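Local coordinates for protein small ribosomal subunit biogenesis GTPase RsgA (PDB 1U0L) that is a circularly permuted GTPase that probably hydrolyses GTP slowly and assists late 30S ribosomal subunit maturation, including release of RbfA, at residues L9-V23 and K48-D60. Residues are numbered along the deposited sequence; the frame is centred on the assembly and turned at random.
Sequences LRRRGIVVSFHSNMV and KIYVGDRVEYTPD
V15 sits over the turn 50-53 and is gripped through its backbone at both ends: V15 N donates an almost straight bond to D53 O (2.8 Å, 178° at the hydrogen), while G52 N reaches V15 O from above the carbonyl plane. Its side chain packs on the turn, CB near Y50 O and CG1 against V51 CA, while CG2 also meets I49 CD1 and V55 CG2 on the flanking residues. F18 continues this apolar patch. Its ring presents its edge to the loop, CE2 against I49 CG2 (3.8 Å) and CE1 against V51 CG2, with the backbone of Y50 near CZ. Cutting F18 back to an alanine here is likely to leave I49 CG2 and V51 CG2 without their aromatic neighbour and to open a gap beside the 49-51 loop. V23 CG2 touches I49 CG2, and D53 OD2 accepts the Y50 amide across the type II turn, its other oxygen paired with R73. Strands 11-19 and 54-58 run antiparallel as first and fourth strands of the N-terminal OB-fold domain, away from the GDP and zinc sites. R11 exchanges both backbone bonds with Y57, and G13 does the same with V55. G13 has no side chain on the face where the Y57 ring lies, and Y57 CE2 packs against R11 CB (3.9 Å); with CG between the backbone N and the carbonyl carbon (chi1 66°), the ring lies back over strand 11-19. On the opposite, more polar face I14 CG1 lies over one face of the R54 guanidinium, the two side chains running side by side. This face loosens toward its solvent end: E56 OE1 takes a salt bridge from R10 NE at 3.3 Å, at the guanidinium edge, but R10 is poorly ordered, and exposed R12 brings NH1 only to 4.1 Å from E56 OE2.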
# COMPACT_ATOMS: atom_id res chain seq x y z
N LEU A 9 -32.13 7.36 -11.82
CA LEU A 9 -31.18 8.02 -12.76
C LEU A 9 -29.72 7.81 -12.34
O LEU A 9 -29.43 7.47 -11.18
CB LEU A 9 -31.47 9.52 -12.84
CG LEU A 9 -30.49 10.35 -13.68
CD1 LEU A 9 -30.60 9.96 -15.15
CD2 LEU A 9 -30.79 11.83 -13.49
N ARG A 10 -28.81 8.01 -13.29
CA ARG A 10 -27.37 7.87 -13.07
C ARG A 10 -26.87 8.38 -11.72
O ARG A 10 -27.04 9.56 -11.39
CB ARG A 10 -26.60 8.60 -14.18
CG ARG A 10 -26.52 7.88 -15.51
CD ARG A 10 -25.35 6.91 -15.54
NE ARG A 10 -25.05 6.42 -16.88
CZ ARG A 10 -25.87 5.67 -17.61
NH1 ARG A 10 -27.05 5.31 -17.13
NH2 ARG A 10 -25.50 5.27 -18.82
N ARG A 11 -26.26 7.49 -10.94
CA ARG A 11 -25.70 7.84 -9.64
C ARG A 11 -24.30 7.26 -9.52
O ARG A 11 -24.04 6.15 -9.99
CB ARG A 11 -26.56 7.30 -8.49
CG ARG A 11 -27.89 8.01 -8.30
CD ARG A 11 -28.44 7.78 -6.90
NE ARG A 11 -28.44 9.01 -6.09
CZ ARG A 11 -27.35 9.68 -5.72
NH1 ARG A 11 -26.15 9.25 -6.08
NH2 ARG A 11 -27.47 10.78 -5.00
N ARG A 12 -23.40 8.02 -8.91
CA ARG A 12 -22.02 7.59 -8.74
C ARG A 12 -21.84 6.81 -7.44
O ARG A 12 -22.44 7.14 -6.42
CB ARG A 12 -21.09 8.80 -8.75
CG ARG A 12 -21.31 9.71 -9.94
CD ARG A 12 -20.42 10.94 -9.89
NE ARG A 12 -19.04 10.67 -10.30
CZ ARG A 12 -18.69 10.20 -11.50
NH1 ARG A 12 -19.61 9.94 -12.42
NH2 ARG A 12 -17.41 10.01 -11.78
N GLY A 13 -20.99 5.78 -7.50
CA GLY A 13 -20.72 4.96 -6.33
C GLY A 13 -19.34 4.33 -6.38
O GLY A 13 -18.67 4.34 -7.42
N ILE A 14 -18.91 3.79 -5.24
CA ILE A 14 -17.61 3.12 -5.14
C ILE A 14 -17.88 1.65 -4.85
O ILE A 14 -18.65 1.34 -3.95
CB ILE A 14 -16.74 3.67 -3.97
CG1 ILE A 14 -16.56 5.19 -4.09
CG2 ILE A 14 -15.36 3.02 -4.00
CD1 ILE A 14 -17.77 6.00 -3.69
N VAL A 15 -17.28 0.75 -5.62
CA VAL A 15 -17.47 -0.68 -5.37
C VAL A 15 -16.78 -1.03 -4.05
O VAL A 15 -15.66 -0.61 -3.80
CB VAL A 15 -16.83 -1.54 -6.44
CG1 VAL A 15 -16.96 -3.01 -6.04
CG2 VAL A 15 -17.47 -1.25 -7.79
N VAL A 16 -17.43 -1.84 -3.22
CA VAL A 16 -16.84 -2.18 -1.94
C VAL A 16 -16.69 -3.67 -1.65
O VAL A 16 -15.97 -4.05 -0.73
CB VAL A 16 -17.63 -1.55 -0.82
CG1 VAL A 16 -17.47 -0.03 -0.87
CG2 VAL A 16 -19.08 -1.97 -0.95
N SER A 17 -17.38 -4.50 -2.42
CA SER A 17 -17.26 -5.94 -2.22
C SER A 17 -18.06 -6.71 -3.25
O SER A 17 -18.88 -6.14 -3.97
CB SER A 17 -17.72 -6.35 -0.82
OG SER A 17 -19.13 -6.30 -0.72
N PHE A 18 -17.82 -8.02 -3.32
CA PHE A 18 -18.53 -8.88 -4.25
C PHE A 18 -19.27 -9.98 -3.49
O PHE A 18 -18.68 -10.94 -3.01
CB PHE A 18 -17.56 -9.45 -5.27
CG PHE A 18 -16.98 -8.40 -6.17
CD1 PHE A 18 -16.15 -7.41 -5.66
CD2 PHE A 18 -17.27 -8.39 -7.52
CE1 PHE A 18 -15.64 -6.41 -6.48
CE2 PHE A 18 -16.77 -7.40 -8.36
CZ PHE A 18 -15.95 -6.41 -7.83
N HIS A 19 -20.58 -9.81 -3.39
CA HIS A 19 -21.46 -10.73 -2.68
C HIS A 19 -22.37 -11.51 -3.65
O HIS A 19 -22.72 -11.02 -4.72
CB HIS A 19 -22.30 -9.91 -1.69
CG HIS A 19 -22.94 -10.71 -0.61
ND1 HIS A 19 -23.88 -11.69 -0.86
CD2 HIS A 19 -22.79 -10.68 0.74
CE1 HIS A 19 -24.28 -12.22 0.28
NE2 HIS A 19 -23.63 -11.62 1.27
N SER A 20 -22.74 -12.73 -3.26
CA SER A 20 -23.60 -13.62 -4.06
C SER A 20 -23.52 -13.47 -5.58
O SER A 20 -24.54 -13.36 -6.27
CB SER A 20 -25.08 -13.49 -3.61
OG SER A 20 -25.30 -12.41 -2.70
N ASN A 21 -22.29 -13.49 -6.10
CA ASN A 21 -22.03 -13.38 -7.53
C ASN A 21 -22.56 -12.06 -8.11
O ASN A 21 -23.00 -12.00 -9.25
CB ASN A 21 -22.65 -14.58 -8.26
CG ASN A 21 -21.93 -14.93 -9.55
OD1 ASN A 21 -22.16 -16.00 -10.12
ND2 ASN A 21 -21.08 -14.03 -10.02
N MET A 22 -22.49 -11.00 -7.30
CA MET A 22 -22.95 -9.67 -7.70
C MET A 22 -22.10 -8.55 -7.06
O MET A 22 -21.57 -8.72 -5.97
CB MET A 22 -24.42 -9.48 -7.32
CG MET A 22 -25.41 -10.34 -8.11
SD MET A 22 -27.13 -10.05 -7.64
CE MET A 22 -27.60 -8.88 -8.86
N VAL A 23 -21.99 -7.43 -7.76
CA VAL A 23 -21.22 -6.29 -7.26
C VAL A 23 -22.01 -5.43 -6.28
O VAL A 23 -23.12 -4.99 -6.56
CB VAL A 23 -20.77 -5.37 -8.43
CG1 VAL A 23 -20.01 -4.16 -7.89
CG2 VAL A 23 -19.91 -6.16 -9.41
N LYS A 48 -13.13 -5.04 -17.10
CA LYS A 48 -13.27 -5.73 -15.81
C LYS A 48 -13.51 -4.76 -14.66
O LYS A 48 -13.04 -3.63 -14.68
CB LYS A 48 -12.01 -6.54 -15.51
CG LYS A 48 -11.69 -7.65 -16.50
CD LYS A 48 -12.78 -8.71 -16.52
CE LYS A 48 -12.39 -9.86 -17.43
NZ LYS A 48 -11.19 -10.58 -16.92
N ILE A 49 -14.24 -5.21 -13.64
CA ILE A 49 -14.52 -4.35 -12.50
C ILE A 49 -13.92 -4.94 -11.23
O ILE A 49 -13.88 -6.16 -11.07
CB ILE A 49 -16.04 -4.15 -12.32
CG1 ILE A 49 -16.30 -2.86 -11.56
CG2 ILE A 49 -16.64 -5.32 -11.56
CD1 ILE A 49 -17.77 -2.48 -11.47
N TYR A 50 -13.46 -4.08 -10.34
CA TYR A 50 -12.83 -4.55 -9.11
C TYR A 50 -13.26 -3.76 -7.87
O TYR A 50 -13.97 -2.77 -7.96
CB TYR A 50 -11.30 -4.45 -9.25
CG TYR A 50 -10.73 -5.28 -10.37
CD1 TYR A 50 -10.25 -4.69 -11.54
CD2 TYR A 50 -10.70 -6.68 -10.28
CE1 TYR A 50 -9.75 -5.47 -12.59
CE2 TYR A 50 -10.20 -7.46 -11.31
CZ TYR A 50 -9.73 -6.86 -12.47
OH TYR A 50 -9.26 -7.66 -13.50
N VAL A 51 -12.84 -4.24 -6.70
CA VAL A 51 -13.16 -3.55 -5.46
C VAL A 51 -12.35 -2.25 -5.49
O VAL A 51 -11.15 -2.24 -5.83
CB VAL A 51 -12.72 -4.39 -4.24
CG1 VAL A 51 -13.30 -3.81 -2.97
CG2 VAL A 51 -13.16 -5.83 -4.42
N GLY A 52 -12.99 -1.15 -5.14
CA GLY A 52 -12.29 0.12 -5.14
C GLY A 52 -12.54 0.89 -6.42
O GLY A 52 -12.08 2.03 -6.57
N ASP A 53 -13.25 0.26 -7.35
CA ASP A 53 -13.57 0.89 -8.62
C ASP A 53 -14.72 1.84 -8.45
O ASP A 53 -15.68 1.52 -7.75
CB ASP A 53 -13.93 -0.15 -9.68
CG ASP A 53 -12.81 -0.36 -10.67
OD1 ASP A 53 -12.03 0.60 -10.87
OD2 ASP A 53 -12.71 -1.46 -11.25
N ARG A 54 -14.59 3.02 -9.06
CA ARG A 54 -15.64 4.03 -8.99
C ARG A 54 -16.61 3.73 -10.13
O ARG A 54 -16.19 3.49 -11.26
CB ARG A 54 -15.03 5.41 -9.18
CG ARG A 54 -15.25 6.34 -8.01
CD ARG A 54 -14.36 5.98 -6.84
NE ARG A 54 -14.53 6.90 -5.72
CZ ARG A 54 -13.64 7.03 -4.74
NH1 ARG A 54 -12.52 6.30 -4.75
NH2 ARG A 54 -13.86 7.88 -3.75
N VAL A 55 -17.91 3.72 -9.83
CA VAL A 55 -18.89 3.44 -10.88
C VAL A 55 -20.17 4.27 -10.82
O VAL A 55 -20.49 4.87 -9.80
CB VAL A 55 -19.31 1.94 -10.87
CG1 VAL A 55 -18.10 1.06 -11.19
CG2 VAL A 55 -19.94 1.58 -9.54
N GLU A 56 -20.87 4.31 -11.95
CA GLU A 56 -22.14 5.02 -12.06
C GLU A 56 -23.19 3.98 -12.45
O GLU A 56 -22.99 3.23 -13.41
CB GLU A 56 -22.05 6.14 -13.09
CG GLU A 56 -21.29 5.80 -14.36
CD GLU A 56 -21.14 7.00 -15.27
OE1 GLU A 56 -22.17 7.60 -15.65
OE2 GLU A 56 -19.99 7.36 -15.60
N TYR A 57 -24.27 3.92 -11.69
CA TYR A 57 -25.32 2.93 -11.90
C TYR A 57 -26.75 3.50 -11.89
O TYR A 57 -26.95 4.69 -11.63
CB TYR A 57 -25.22 1.88 -10.80
CG TYR A 57 -25.53 2.43 -9.42
CD1 TYR A 57 -26.68 2.05 -8.73
CD2 TYR A 57 -24.68 3.36 -8.81
CE1 TYR A 57 -26.98 2.58 -7.48
CE2 TYR A 57 -24.97 3.89 -7.56
CZ TYR A 57 -26.13 3.50 -6.90
OH TYR A 57 -26.42 4.03 -5.65
N THR A 58 -27.73 2.64 -12.17
CA THR A 58 -29.14 3.02 -12.19
C THR A 58 -29.80 2.48 -10.92
O THR A 58 -29.84 1.27 -10.70
CB THR A 58 -29.88 2.43 -13.41
OG1 THR A 58 -29.28 2.93 -14.61
CG2 THR A 58 -31.35 2.81 -13.37
N PRO A 59 -30.32 3.38 -10.07
CA PRO A 59 -30.98 3.03 -8.81
C PRO A 59 -32.39 2.46 -8.87
O PRO A 59 -33.30 3.05 -8.28
CB PRO A 59 -30.95 4.34 -8.02
CG PRO A 59 -29.87 5.16 -8.71
CD PRO A 59 -30.09 4.83 -10.14
N ASP A 60 -32.60 1.34 -9.55
CA ASP A 60 -33.94 0.76 -9.59
C ASP A 60 -34.25 0.20 -8.20
O ASP A 60 -34.36 -1.02 -8.02
CB ASP A 60 -34.06 -0.34 -10.66
CG ASP A 60 -33.14 -1.52 -10.39
OD1 ASP A 60 -31.91 -1.36 -10.56
OD2 ASP A 60 -33.64 -2.60 -10.02